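Local coordinates for ribose ABC transporter, substrate binding protein (Conexibacter woesei, PDB 4KQ9) that probably binds ribose or a related sugar in the periplasm and delivers it to an ABC transporter for uptake, at residues Q32-L38 / I255-D260. The protein carries 1 engineered substitution. Numbering follows the deposited sequence.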
loop_
_atom_site.group_PDB
_atom_site.type_symbol
_atom_site.label_atom_id
_atom_site.label_comp_id
_atom_site.label_asym_id
_atom_site.label_seq_id
_atom_site.Cartn_x
_atom_site.Cartn_y
_atom_site.Cartn_z
ATOM N N GLN A 32 -13.586 -2.366 14.135
ATOM C CA GLN A 32 -14.785 -1.620 13.706
ATOM C C GLN A 32 -16.009 -2.505 13.576
ATOM O O GLN A 32 -17.111 -2.009 13.675
ATOM C CB GLN A 32 -14.575 -0.849 12.409
ATOM C CG GLN A 32 -15.683 0.197 12.091
ATOM C CD GLN A 32 -15.904 1.315 13.076
ATOM O OE1 GLN A 32 -15.124 1.564 13.983
ATOM N NE2 GLN A 32 -16.985 2.021 12.883
ATOM N N ALA A 33 -15.811 -3.752 13.229
ATOM C CA ALA A 33 -16.875 -4.687 13.117
ATOM C C ALA A 33 -17.645 -4.844 14.439
ATOM O O ALA A 33 -18.886 -4.921 14.456
ATOM C CB ALA A 33 -16.315 -5.993 12.646
ATOM N N THR A 34 -16.888 -4.777 15.544
ATOM C CA THR A 34 -17.455 -4.785 16.861
ATOM C C THR A 34 -18.304 -3.564 17.092
ATOM O O THR A 34 -19.404 -3.694 17.614
ATOM C CB THR A 34 -16.313 -4.870 17.907
ATOM O OG1 THR A 34 -15.684 -6.159 17.744
ATOM C CG2 THR A 34 -16.813 -4.621 19.323
ATOM N N VAL A 35 -17.804 -2.397 16.690
ATOM C CA VAL A 35 -18.529 -1.179 16.867
ATOM C C VAL A 35 -19.851 -1.160 16.117
ATOM O O VAL A 35 -20.866 -0.677 16.618
ATOM C CB VAL A 35 -17.667 -0.004 16.381
ATOM C CG1 VAL A 35 -18.505 1.251 16.314
ATOM C CG2 VAL A 35 -16.473 0.191 17.338
ATOM N N ARG A 36 -19.825 -1.664 14.903
ATOM C CA ARG A 36 -21.025 -1.695 14.057
ATOM C C ARG A 36 -21.908 -2.933 14.366
ATOM O O ARG A 36 -22.943 -3.140 13.724
ATOM C CB ARG A 36 -20.603 -1.734 12.591
ATOM C CG ARG A 36 -19.846 -0.515 12.084
ATOM C CD ARG A 36 -20.575 0.769 12.416
ATOM N NE ARG A 36 -21.841 0.874 11.681
ATOM C CZ ARG A 36 -21.993 1.500 10.505
ATOM N NH1 ARG A 36 -20.963 2.057 9.885
ATOM N NH2 ARG A 36 -23.192 1.592 9.943
ATOM N N ARG A 37 -21.444 -3.779 15.265
ATOM C CA ARG A 37 -22.144 -4.980 15.718
ATOM C C ARG A 37 -22.417 -6.039 14.673
ATOM O O ARG A 37 -23.443 -6.703 14.710
ATOM C CB ARG A 37 -23.423 -4.598 16.468
ATOM C CG ARG A 37 -23.093 -3.895 17.770
ATOM C CD ARG A 37 -24.247 -3.846 18.758
ATOM N NE ARG A 37 -25.176 -2.811 18.364
ATOM C CZ ARG A 37 -26.484 -2.971 18.181
ATOM N NH1 ARG A 37 -27.197 -1.919 17.795
ATOM N NH2 ARG A 37 -27.102 -4.140 18.401
ATOM N N LEU A 38 -21.458 -6.237 13.779
ATOM C CA LEU A 38 -21.531 -7.257 12.780
ATOM C C LEU A 38 -21.123 -8.625 13.324
ATOM O O LEU A 38 -20.324 -8.711 14.234
ATOM C CB LEU A 38 -20.543 -6.952 11.634
ATOM C CG LEU A 38 -20.741 -5.657 10.874
ATOM C CD1 LEU A 38 -19.525 -5.421 9.974
ATOM C CD2 LEU A 38 -21.984 -5.807 10.026
ATOM N N ILE A 255 -15.047 -1.787 6.611
ATOM C CA ILE A 255 -16.154 -2.239 7.454
ATOM C C ILE A 255 -17.269 -1.172 7.471
ATOM O O ILE A 255 -18.377 -1.498 7.352
ATOM C CB ILE A 255 -15.740 -2.576 8.911
ATOM C CG1 ILE A 255 -14.963 -3.873 8.999
ATOM C CG2 ILE A 255 -16.950 -2.722 9.835
ATOM C CD1 ILE A 255 -15.665 -5.035 8.364
ATOM N N ASP A 256 -16.925 0.075 7.682
ATOM C CA ASP A 256 -17.903 1.136 7.669
ATOM C C ASP A 256 -18.676 1.231 6.328
ATOM O O ASP A 256 -19.826 1.408 6.330
ATOM C CB ASP A 256 -17.317 2.451 8.050
ATOM C CG ASP A 256 -17.296 2.672 9.566
ATOM O OD1 ASP A 256 -18.074 2.046 10.323
ATOM O OD2 ASP A 256 -16.475 3.456 9.962
ATOM N N VAL A 257 -17.975 1.113 5.223
ATOM C CA VAL A 257 -18.606 1.067 3.929
ATOM C C VAL A 257 -19.611 -0.093 3.828
ATOM O O VAL A 257 -20.730 0.079 3.491
ATOM C CB VAL A 257 -17.557 1.027 2.820
ATOM C CG1 VAL A 257 -18.219 0.861 1.495
ATOM C CG2 VAL A 257 -16.772 2.316 2.847
HETATM N N MSE A 258 -19.171 -1.267 4.145
HETATM C CA MSE A 258 -20.047 -2.401 4.120
HETATM C C MSE A 258 -21.182 -2.253 5.082
HETATM O O MSE A 258 -22.330 -2.495 4.691
HETATM C CB MSE A 258 -19.289 -3.679 4.436
HETATM C CG MSE A 258 -20.157 -4.931 4.448
HETATM SE SE MSE A 258 -20.709 -5.360 2.589
HETATM C CE MSE A 258 -19.058 -6.136 1.981
ATOM N N ALA A 259 -20.935 -1.862 6.327
ATOM C CA ALA A 259 -22.068 -1.738 7.278
ATOM C C ALA A 259 -23.083 -0.641 6.876
ATOM O O ALA A 259 -24.308 -0.855 6.977
ATOM C CB ALA A 259 -21.588 -1.559 8.695
ATOM N N ASP A 260 -22.621 0.473 6.316
ATOM C CA ASP A 260 -23.540 1.490 5.875
ATOM C C ASP A 260 -24.384 0.964 4.703
ATOM O O ASP A 260 -25.590 1.275 4.619
ATOM C CB ASP A 260 -22.865 2.788 5.419
ATOM C CG ASP A 260 -22.264 3.613 6.560
ATOM O OD1 ASP A 260 -22.583 3.394 7.752
ATOM O OD2 ASP A 260 -21.446 4.520 6.248
HETATM O O HOH W 1 -20.296 4.953 8.539
#
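Ile255 CG2 fills the apolar centre between the C-terminal turn of helix 20-35 and helix 247-264, lying 3.7 Å from Leu38 CD1, with Ala33 and the aliphatic part of Gln32 also packed against it. The chain leaves the helix at Arg37, whose positive phi belongs to a Schellman motif with Leu38 N bonded to Ala33 O, which brings Leu38 to the contact. Further out, the Ala259 methyl packs against one face of the Arg36 guanidinium, over its centre, with Ala259 CB 3.6 Å from Arg36 CZ. Bends at chi2 (-51°) and chi3 (-67°) curl Arg36 across this methyl and turn its edge to two carboxylates. Arg36 NH1 and NH2 grip Asp260 end-on in a salt bridge, both on OD1 (NH2 to OD1 2.9 Å), the planes 50° apart. A second salt bridge runs from Arg36 NH1 to Asp256 OD1 (2.9 Å), met from above the carboxylate plane. Gln32 NE2 donates to Asp256 OD1 (2.8 Å) on the syn side, slightly out of plane and on the opposite face. A methionine in place of Arg36 would probably leave Asp260 without this salt-bridge partner and Asp256 with only the Gln32 amide of the two donors described. Arg36 NH2 also salt-bridges Glu263 of helix 247-264. Inward of these charges, Ile255 and Ala33 both touch Phe40 of strand 39-45, and Ile255 also Ile68 of strand 66-69, so both helices pack on the six-stranded parallel sheet of one periplasmic-binding-protein lobe.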